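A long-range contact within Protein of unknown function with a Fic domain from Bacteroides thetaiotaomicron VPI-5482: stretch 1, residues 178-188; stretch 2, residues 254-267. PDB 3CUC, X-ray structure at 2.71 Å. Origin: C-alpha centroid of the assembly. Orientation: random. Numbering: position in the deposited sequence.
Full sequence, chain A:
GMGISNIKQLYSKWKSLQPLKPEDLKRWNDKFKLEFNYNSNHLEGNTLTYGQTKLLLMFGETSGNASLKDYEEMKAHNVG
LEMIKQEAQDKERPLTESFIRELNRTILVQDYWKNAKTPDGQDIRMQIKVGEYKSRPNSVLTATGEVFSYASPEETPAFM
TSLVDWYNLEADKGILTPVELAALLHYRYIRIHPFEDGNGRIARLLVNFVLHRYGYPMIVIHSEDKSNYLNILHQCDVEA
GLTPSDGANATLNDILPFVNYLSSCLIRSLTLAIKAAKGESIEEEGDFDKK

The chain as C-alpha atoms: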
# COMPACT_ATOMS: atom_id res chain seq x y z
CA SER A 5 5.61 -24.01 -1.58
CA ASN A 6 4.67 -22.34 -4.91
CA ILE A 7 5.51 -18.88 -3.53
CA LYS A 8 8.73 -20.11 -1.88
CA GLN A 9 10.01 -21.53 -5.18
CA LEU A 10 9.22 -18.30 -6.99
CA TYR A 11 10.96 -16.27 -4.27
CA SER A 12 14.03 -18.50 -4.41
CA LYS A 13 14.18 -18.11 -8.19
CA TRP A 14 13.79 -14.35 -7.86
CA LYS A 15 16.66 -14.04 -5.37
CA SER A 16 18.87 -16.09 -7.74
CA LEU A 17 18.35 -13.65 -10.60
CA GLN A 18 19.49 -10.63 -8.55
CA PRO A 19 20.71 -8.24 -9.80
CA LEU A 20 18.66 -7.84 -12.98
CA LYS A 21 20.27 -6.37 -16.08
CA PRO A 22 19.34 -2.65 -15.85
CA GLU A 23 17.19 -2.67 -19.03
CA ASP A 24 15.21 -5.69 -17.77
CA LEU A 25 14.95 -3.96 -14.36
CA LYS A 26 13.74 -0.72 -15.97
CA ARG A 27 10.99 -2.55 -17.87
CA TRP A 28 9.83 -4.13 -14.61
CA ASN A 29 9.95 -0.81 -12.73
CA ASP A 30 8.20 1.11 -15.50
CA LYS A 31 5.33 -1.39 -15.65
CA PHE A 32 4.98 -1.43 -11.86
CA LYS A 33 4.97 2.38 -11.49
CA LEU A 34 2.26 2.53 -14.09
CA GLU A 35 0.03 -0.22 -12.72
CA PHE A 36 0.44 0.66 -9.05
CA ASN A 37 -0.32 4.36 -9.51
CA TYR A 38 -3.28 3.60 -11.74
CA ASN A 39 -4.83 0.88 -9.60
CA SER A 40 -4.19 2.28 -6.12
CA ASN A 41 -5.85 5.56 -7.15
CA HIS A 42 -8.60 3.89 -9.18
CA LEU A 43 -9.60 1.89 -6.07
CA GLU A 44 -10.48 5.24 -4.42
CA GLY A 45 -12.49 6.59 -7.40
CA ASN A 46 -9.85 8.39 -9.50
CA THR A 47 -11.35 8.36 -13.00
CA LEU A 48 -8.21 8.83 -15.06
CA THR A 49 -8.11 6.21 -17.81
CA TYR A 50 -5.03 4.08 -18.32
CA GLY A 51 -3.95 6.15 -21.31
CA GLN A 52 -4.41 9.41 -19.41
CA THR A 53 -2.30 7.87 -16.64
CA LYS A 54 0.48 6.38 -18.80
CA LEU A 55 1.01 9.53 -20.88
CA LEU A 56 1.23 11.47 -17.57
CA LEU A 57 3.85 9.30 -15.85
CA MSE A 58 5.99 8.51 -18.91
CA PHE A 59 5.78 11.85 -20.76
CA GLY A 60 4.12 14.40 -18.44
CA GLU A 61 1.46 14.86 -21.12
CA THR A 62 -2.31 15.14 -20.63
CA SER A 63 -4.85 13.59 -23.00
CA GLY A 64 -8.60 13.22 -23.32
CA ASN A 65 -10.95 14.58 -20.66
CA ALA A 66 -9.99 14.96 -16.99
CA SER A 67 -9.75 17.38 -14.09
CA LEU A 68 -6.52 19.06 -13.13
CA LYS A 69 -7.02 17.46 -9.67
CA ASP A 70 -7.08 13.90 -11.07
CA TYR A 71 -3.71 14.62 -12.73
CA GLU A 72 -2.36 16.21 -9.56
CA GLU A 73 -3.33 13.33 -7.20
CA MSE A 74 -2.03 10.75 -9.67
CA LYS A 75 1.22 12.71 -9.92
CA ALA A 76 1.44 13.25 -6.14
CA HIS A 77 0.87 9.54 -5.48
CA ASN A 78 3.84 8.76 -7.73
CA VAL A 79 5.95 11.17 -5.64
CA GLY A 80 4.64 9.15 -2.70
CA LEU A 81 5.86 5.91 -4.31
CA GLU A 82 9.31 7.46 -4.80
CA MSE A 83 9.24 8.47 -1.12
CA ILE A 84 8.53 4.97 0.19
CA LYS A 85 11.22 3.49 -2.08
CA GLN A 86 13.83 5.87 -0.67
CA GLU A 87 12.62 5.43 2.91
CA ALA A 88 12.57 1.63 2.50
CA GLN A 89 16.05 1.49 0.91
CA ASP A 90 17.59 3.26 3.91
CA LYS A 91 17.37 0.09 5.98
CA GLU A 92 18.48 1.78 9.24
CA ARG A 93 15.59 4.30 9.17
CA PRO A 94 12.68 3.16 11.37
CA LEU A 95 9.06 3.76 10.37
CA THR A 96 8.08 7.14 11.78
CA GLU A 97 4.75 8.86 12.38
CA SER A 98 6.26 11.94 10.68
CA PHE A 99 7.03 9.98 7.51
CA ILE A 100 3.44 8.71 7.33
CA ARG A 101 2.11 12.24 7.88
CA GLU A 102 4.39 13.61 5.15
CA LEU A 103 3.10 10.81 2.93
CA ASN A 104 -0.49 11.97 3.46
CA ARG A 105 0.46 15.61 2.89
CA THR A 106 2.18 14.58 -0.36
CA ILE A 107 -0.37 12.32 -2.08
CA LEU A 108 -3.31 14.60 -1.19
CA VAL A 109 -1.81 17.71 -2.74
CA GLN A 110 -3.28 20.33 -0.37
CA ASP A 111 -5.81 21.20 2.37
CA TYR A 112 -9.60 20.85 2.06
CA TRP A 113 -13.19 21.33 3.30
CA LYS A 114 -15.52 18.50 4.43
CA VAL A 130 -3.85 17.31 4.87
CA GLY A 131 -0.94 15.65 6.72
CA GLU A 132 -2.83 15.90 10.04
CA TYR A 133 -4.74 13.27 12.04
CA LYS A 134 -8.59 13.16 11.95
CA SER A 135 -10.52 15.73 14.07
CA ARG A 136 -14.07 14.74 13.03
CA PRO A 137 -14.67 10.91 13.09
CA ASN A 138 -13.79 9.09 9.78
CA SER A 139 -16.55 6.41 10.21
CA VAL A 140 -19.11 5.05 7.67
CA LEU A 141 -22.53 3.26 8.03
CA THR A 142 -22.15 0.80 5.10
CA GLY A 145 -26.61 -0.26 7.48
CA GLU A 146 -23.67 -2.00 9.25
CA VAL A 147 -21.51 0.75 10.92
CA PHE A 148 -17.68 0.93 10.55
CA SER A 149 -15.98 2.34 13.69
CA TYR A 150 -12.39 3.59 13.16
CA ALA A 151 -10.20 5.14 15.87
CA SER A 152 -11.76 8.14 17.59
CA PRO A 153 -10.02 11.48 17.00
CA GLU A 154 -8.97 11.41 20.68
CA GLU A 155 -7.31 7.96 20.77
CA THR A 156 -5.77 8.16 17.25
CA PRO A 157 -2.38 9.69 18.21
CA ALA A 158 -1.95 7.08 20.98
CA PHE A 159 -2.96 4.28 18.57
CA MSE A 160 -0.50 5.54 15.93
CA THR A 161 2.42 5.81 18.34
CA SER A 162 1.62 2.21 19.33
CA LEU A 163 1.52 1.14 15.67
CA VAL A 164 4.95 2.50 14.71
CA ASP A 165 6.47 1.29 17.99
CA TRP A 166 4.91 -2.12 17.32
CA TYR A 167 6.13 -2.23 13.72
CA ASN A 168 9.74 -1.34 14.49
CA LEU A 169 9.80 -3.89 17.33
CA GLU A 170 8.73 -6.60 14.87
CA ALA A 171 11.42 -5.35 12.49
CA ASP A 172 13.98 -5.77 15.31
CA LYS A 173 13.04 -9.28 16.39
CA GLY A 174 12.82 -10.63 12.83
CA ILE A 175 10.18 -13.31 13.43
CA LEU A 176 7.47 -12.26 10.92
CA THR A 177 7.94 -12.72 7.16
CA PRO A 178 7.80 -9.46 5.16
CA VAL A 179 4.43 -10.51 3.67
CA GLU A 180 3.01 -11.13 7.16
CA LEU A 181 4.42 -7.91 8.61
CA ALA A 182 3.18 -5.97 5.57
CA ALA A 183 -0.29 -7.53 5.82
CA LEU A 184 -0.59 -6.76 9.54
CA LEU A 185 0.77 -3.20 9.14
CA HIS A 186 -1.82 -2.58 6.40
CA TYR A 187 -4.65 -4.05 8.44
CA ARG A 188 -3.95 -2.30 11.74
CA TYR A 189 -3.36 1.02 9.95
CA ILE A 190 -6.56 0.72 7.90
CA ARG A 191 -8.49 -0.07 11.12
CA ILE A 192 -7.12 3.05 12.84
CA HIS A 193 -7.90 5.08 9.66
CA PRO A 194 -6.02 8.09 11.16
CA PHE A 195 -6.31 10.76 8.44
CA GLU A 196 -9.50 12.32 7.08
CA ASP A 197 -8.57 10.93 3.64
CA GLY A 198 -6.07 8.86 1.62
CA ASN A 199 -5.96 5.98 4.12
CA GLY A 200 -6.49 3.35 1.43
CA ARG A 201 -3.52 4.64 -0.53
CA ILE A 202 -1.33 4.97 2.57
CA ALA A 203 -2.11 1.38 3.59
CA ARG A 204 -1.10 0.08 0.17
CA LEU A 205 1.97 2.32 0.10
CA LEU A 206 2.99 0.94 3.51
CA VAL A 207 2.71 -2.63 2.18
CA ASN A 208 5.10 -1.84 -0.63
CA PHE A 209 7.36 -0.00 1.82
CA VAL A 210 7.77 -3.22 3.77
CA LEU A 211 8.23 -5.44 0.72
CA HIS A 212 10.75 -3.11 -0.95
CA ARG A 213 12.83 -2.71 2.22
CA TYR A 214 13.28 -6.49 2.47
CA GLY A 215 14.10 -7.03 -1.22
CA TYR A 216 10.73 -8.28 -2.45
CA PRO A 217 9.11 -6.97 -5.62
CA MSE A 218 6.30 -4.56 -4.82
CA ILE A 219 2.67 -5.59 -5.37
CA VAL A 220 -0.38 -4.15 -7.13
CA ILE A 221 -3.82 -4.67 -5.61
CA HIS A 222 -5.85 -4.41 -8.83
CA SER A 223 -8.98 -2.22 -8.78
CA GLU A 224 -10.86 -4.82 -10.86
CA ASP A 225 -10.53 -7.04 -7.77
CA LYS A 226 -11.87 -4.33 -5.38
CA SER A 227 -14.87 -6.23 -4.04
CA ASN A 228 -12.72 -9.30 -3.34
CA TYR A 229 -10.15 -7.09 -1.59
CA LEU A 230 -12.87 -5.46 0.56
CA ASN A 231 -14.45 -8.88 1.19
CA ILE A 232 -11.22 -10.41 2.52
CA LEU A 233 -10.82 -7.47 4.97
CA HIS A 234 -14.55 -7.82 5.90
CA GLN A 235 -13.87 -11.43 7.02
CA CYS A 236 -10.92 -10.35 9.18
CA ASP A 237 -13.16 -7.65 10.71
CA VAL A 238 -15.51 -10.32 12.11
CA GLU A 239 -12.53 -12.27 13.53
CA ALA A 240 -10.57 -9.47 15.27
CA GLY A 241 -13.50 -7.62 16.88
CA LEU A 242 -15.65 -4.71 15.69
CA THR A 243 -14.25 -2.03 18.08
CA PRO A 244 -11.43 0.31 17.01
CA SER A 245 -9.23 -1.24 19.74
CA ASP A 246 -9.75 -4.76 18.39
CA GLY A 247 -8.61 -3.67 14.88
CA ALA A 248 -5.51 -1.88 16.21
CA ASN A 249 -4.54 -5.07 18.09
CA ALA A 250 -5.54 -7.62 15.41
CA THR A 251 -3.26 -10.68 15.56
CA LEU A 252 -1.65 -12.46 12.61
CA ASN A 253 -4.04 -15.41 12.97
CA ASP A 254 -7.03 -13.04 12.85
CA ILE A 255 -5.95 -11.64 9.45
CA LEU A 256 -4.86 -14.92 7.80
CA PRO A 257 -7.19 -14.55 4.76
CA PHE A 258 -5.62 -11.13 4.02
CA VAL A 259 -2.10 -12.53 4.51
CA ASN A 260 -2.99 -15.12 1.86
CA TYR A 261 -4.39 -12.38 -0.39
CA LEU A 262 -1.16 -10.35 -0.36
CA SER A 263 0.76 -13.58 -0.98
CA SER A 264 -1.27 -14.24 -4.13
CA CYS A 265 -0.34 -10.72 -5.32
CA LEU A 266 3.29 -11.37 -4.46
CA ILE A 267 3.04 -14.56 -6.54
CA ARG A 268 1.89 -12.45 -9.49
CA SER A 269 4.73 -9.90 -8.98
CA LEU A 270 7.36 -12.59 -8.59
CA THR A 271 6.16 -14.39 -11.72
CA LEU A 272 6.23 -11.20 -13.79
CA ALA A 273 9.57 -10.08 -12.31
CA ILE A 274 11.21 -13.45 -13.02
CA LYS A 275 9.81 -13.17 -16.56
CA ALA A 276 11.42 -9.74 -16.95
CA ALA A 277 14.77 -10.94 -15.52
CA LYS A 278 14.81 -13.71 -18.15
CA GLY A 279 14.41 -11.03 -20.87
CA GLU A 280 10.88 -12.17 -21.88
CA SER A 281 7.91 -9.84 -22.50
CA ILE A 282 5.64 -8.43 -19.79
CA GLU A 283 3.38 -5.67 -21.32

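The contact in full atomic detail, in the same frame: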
# COMPACT_ATOMS: atom_id res chain seq x y z
N PRO A 178 8.22 -10.77 5.69
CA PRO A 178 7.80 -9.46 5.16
C PRO A 178 6.35 -9.40 4.68
O PRO A 178 5.73 -8.35 4.82
CB PRO A 178 8.78 -9.22 4.01
CG PRO A 178 10.00 -9.98 4.41
CD PRO A 178 9.45 -11.24 5.03
N VAL A 179 5.82 -10.49 4.14
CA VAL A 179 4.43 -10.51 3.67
C VAL A 179 3.48 -10.40 4.87
O VAL A 179 2.51 -9.64 4.83
CB VAL A 179 4.09 -11.78 2.85
CG1 VAL A 179 2.64 -11.76 2.38
CG2 VAL A 179 5.03 -11.89 1.66
N GLU A 180 3.79 -11.16 5.92
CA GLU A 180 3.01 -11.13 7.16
C GLU A 180 3.04 -9.74 7.80
O GLU A 180 2.00 -9.18 8.12
CB GLU A 180 3.54 -12.16 8.16
CG GLU A 180 3.26 -13.60 7.78
CD GLU A 180 4.07 -14.60 8.61
OE1 GLU A 180 5.04 -14.19 9.29
OE2 GLU A 180 3.74 -15.80 8.57
N LEU A 181 4.24 -9.21 7.97
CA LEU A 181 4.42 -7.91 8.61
C LEU A 181 3.72 -6.82 7.80
O LEU A 181 3.08 -5.93 8.37
CB LEU A 181 5.92 -7.58 8.78
CG LEU A 181 6.27 -6.23 9.44
CD1 LEU A 181 5.58 -6.07 10.78
CD2 LEU A 181 7.77 -6.06 9.58
N ALA A 182 3.84 -6.91 6.48
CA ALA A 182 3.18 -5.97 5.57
C ALA A 182 1.67 -6.08 5.70
O ALA A 182 0.98 -5.07 5.81
CB ALA A 182 3.61 -6.21 4.13
N ALA A 183 1.16 -7.30 5.71
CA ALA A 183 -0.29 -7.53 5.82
C ALA A 183 -0.83 -6.95 7.12
O ALA A 183 -1.87 -6.29 7.12
CB ALA A 183 -0.61 -9.01 5.73
N LEU A 184 -0.13 -7.19 8.22
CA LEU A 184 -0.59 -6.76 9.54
C LEU A 184 -0.45 -5.25 9.71
O LEU A 184 -1.31 -4.63 10.33
CB LEU A 184 0.17 -7.51 10.64
CG LEU A 184 -0.53 -7.69 11.99
CD1 LEU A 184 -2.00 -8.09 11.85
CD2 LEU A 184 0.22 -8.73 12.80
N LEU A 185 0.61 -4.66 9.16
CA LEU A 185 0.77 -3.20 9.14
C LEU A 185 -0.39 -2.53 8.38
O LEU A 185 -0.95 -1.54 8.85
CB LEU A 185 2.11 -2.80 8.51
CG LEU A 185 2.40 -1.29 8.40
CD1 LEU A 185 2.27 -0.60 9.75
CD2 LEU A 185 3.78 -1.04 7.81
N HIS A 186 -0.71 -3.06 7.21
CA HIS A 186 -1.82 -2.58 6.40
C HIS A 186 -3.12 -2.65 7.19
O HIS A 186 -3.87 -1.67 7.27
CB HIS A 186 -1.94 -3.43 5.13
CG HIS A 186 -3.09 -3.07 4.24
ND1 HIS A 186 -4.40 -3.10 4.67
CD2 HIS A 186 -3.13 -2.70 2.94
CE1 HIS A 186 -5.19 -2.74 3.67
NE2 HIS A 186 -4.45 -2.50 2.61
N TYR A 187 -3.38 -3.81 7.77
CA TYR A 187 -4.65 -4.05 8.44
C TYR A 187 -4.85 -3.15 9.65
O TYR A 187 -5.87 -2.48 9.76
CB TYR A 187 -4.78 -5.51 8.88
CG TYR A 187 -6.16 -5.79 9.42
CD1 TYR A 187 -7.23 -6.00 8.56
CD2 TYR A 187 -6.40 -5.80 10.79
CE1 TYR A 187 -8.50 -6.24 9.04
CE2 TYR A 187 -7.66 -6.03 11.29
CZ TYR A 187 -8.72 -6.25 10.42
OH TYR A 187 -9.98 -6.49 10.91
N ARG A 188 -3.87 -3.14 10.55
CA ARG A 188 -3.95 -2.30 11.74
C ARG A 188 -4.08 -0.82 11.38
O ARG A 188 -4.92 -0.12 11.94
CB ARG A 188 -2.73 -2.53 12.63
CG ARG A 188 -2.73 -3.91 13.26
CD ARG A 188 -1.55 -4.10 14.18
NE ARG A 188 -1.75 -5.24 15.08
CZ ARG A 188 -0.98 -5.53 16.12
NH1 ARG A 188 0.06 -4.77 16.43
NH2 ARG A 188 -1.25 -6.59 16.86
N ASP A 254 -5.77 -13.71 13.19
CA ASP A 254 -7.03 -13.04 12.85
C ASP A 254 -7.10 -12.66 11.37
O ASP A 254 -8.16 -12.79 10.75
CB ASP A 254 -7.23 -11.78 13.70
CG ASP A 254 -7.46 -12.08 15.18
OD1 ASP A 254 -7.90 -13.20 15.51
OD2 ASP A 254 -7.19 -11.19 16.01
N ILE A 255 -5.97 -12.20 10.82
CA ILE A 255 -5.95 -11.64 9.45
C ILE A 255 -5.40 -12.61 8.39
O ILE A 255 -5.00 -12.18 7.30
CB ILE A 255 -5.17 -10.29 9.39
CG1 ILE A 255 -3.66 -10.47 9.57
CG2 ILE A 255 -5.72 -9.32 10.44
CD1 ILE A 255 -2.83 -9.36 8.92
N LEU A 256 -5.43 -13.90 8.68
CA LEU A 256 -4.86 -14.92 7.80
C LEU A 256 -5.39 -14.88 6.35
O LEU A 256 -4.61 -15.02 5.41
CB LEU A 256 -5.06 -16.30 8.42
CG LEU A 256 -4.16 -17.44 7.91
CD1 LEU A 256 -3.64 -18.27 9.09
CD2 LEU A 256 -4.92 -18.32 6.91
N PRO A 257 -6.71 -14.66 6.15
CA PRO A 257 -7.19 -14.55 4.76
C PRO A 257 -6.56 -13.38 3.97
O PRO A 257 -6.35 -13.50 2.76
CB PRO A 257 -8.71 -14.34 4.92
CG PRO A 257 -9.03 -14.72 6.32
CD PRO A 257 -7.80 -14.52 7.13
N PHE A 258 -6.26 -12.28 4.66
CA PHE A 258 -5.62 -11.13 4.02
C PHE A 258 -4.13 -11.37 3.81
O PHE A 258 -3.55 -10.85 2.85
CB PHE A 258 -5.84 -9.85 4.84
CG PHE A 258 -5.27 -8.61 4.21
CD1 PHE A 258 -5.69 -8.19 2.95
CD2 PHE A 258 -4.30 -7.85 4.87
CE1 PHE A 258 -5.16 -7.06 2.36
CE2 PHE A 258 -3.77 -6.71 4.28
CZ PHE A 258 -4.20 -6.31 3.03
N VAL A 259 -3.50 -12.14 4.71
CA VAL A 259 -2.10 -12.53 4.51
C VAL A 259 -2.02 -13.36 3.23
O VAL A 259 -1.15 -13.13 2.39
CB VAL A 259 -1.52 -13.33 5.70
CG1 VAL A 259 -0.05 -13.66 5.45
CG2 VAL A 259 -1.65 -12.55 7.00
N ASN A 260 -2.94 -14.31 3.07
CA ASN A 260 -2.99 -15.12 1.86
C ASN A 260 -3.21 -14.25 0.62
O ASN A 260 -2.56 -14.47 -0.41
CB ASN A 260 -4.07 -16.20 1.95
CG ASN A 260 -3.73 -17.29 2.96
OD1 ASN A 260 -2.56 -17.51 3.30
ND2 ASN A 260 -4.75 -17.99 3.44
N TYR A 261 -4.10 -13.27 0.73
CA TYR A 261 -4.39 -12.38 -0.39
C TYR A 261 -3.14 -11.65 -0.90
O TYR A 261 -2.86 -11.65 -2.10
CB TYR A 261 -5.47 -11.36 -0.01
CG TYR A 261 -5.91 -10.52 -1.19
CD1 TYR A 261 -6.40 -11.11 -2.35
CD2 TYR A 261 -5.81 -9.12 -1.16
CE1 TYR A 261 -6.80 -10.35 -3.44
CE2 TYR A 261 -6.21 -8.35 -2.25
CZ TYR A 261 -6.70 -8.97 -3.38
OH TYR A 261 -7.09 -8.21 -4.46
N LEU A 262 -2.39 -11.04 0.01
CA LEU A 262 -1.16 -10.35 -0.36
C LEU A 262 -0.15 -11.33 -0.95
O LEU A 262 0.60 -10.98 -1.86
CB LEU A 262 -0.55 -9.60 0.83
CG LEU A 262 -1.33 -8.41 1.41
CD1 LEU A 262 -0.46 -7.64 2.39
CD2 LEU A 262 -1.83 -7.49 0.31
N SER A 263 -0.14 -12.55 -0.45
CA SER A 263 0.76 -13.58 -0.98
C SER A 263 0.42 -13.91 -2.43
O SER A 263 1.32 -14.08 -3.25
CB SER A 263 0.71 -14.83 -0.12
OG SER A 263 1.05 -14.51 1.22
N SER A 264 -0.87 -13.98 -2.75
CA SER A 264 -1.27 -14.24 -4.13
C SER A 264 -0.86 -13.08 -5.06
O SER A 264 -0.49 -13.31 -6.21
CB SER A 264 -2.77 -14.52 -4.22
OG SER A 264 -3.52 -13.38 -3.85
N CYS A 265 -0.89 -11.85 -4.56
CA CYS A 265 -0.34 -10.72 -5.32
C CYS A 265 1.15 -10.86 -5.50
O CYS A 265 1.67 -10.63 -6.59
CB CYS A 265 -0.60 -9.38 -4.62
SG CYS A 265 -2.31 -9.08 -4.26
N LEU A 266 1.84 -11.23 -4.42
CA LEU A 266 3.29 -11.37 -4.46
C LEU A 266 3.68 -12.47 -5.44
O LEU A 266 4.69 -12.36 -6.12
CB LEU A 266 3.83 -11.67 -3.07
CG LEU A 266 5.35 -11.66 -2.92
CD1 LEU A 266 5.94 -10.31 -3.27
CD2 LEU A 266 5.69 -12.04 -1.50
N ILE A 267 2.86 -13.52 -5.52
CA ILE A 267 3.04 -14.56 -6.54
C ILE A 267 2.99 -13.97 -7.95
O ILE A 267 3.82 -14.29 -8.79
CB ILE A 267 1.99 -15.70 -6.40
CG1 ILE A 267 2.32 -16.59 -5.20
CG2 ILE A 267 1.95 -16.56 -7.66
CD1 ILE A 267 1.28 -17.64 -4.92

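Two helices, 178-188 and 256-267, pack obliquely, their N-to-C directions 121° apart and their axes approaching to 9.1 Å. No hydrogen bond crosses between the two stretches, which bury 559 Å² summed over both sides; the contact rests on the fit of side chains. The backbones come nearest where Ala183 faces Val259, CA to CA 5.5 Å, and the small methyl of Ala183 is what fills the space there. Its CB lies 3.6 Å from Leu262 CD1, 3.9 Å from Val259 CG2, 3.9 Å from Ile255 CD1 and 4.0 Å from Phe258 CD2, so four larger side chains converge on one short bump.

One turn earlier, Val179 is a knob in a hole formed by Val259, Leu262, Ser263 and Leu266. Its CG2 presses tightly on Leu266 CD2, at 3.2 Å, while its CG1 sits 3.4 Å from Ser263 OG and 4.2 Å from Leu262 CB. The Ser263 hydroxyl, bordering the knob, is itself engaged within its own helix, OG donating to Val259 O at 2.8 Å. Beside the knob, Glu180 points its CA-to-CB bond away, yet its CG still reaches within 4.0 Å of Val259 CG1.

Toward the other end, Ile255, at the N-cap position, is the bump. Its CD1 meets Leu184 CD1 at 3.3 Å, and its CG2 rests over one face of the Tyr187 ring, 3.8 Å from the centroid and 18° off the normal, a CH-pi contact. Phe258 turns its ring edge toward the face of His186, with centroids 4.7 Å apart and planes at 54°; Phe258 CZ lies 3.6 Å from His186 ND1. Phe258 CE2 also lies 3.4 Å from Ala183 O, which sits near the ring plane at its edge. His186 NE2 and Tyr187 OH are hydrogen-bonded elsewhere in the structure.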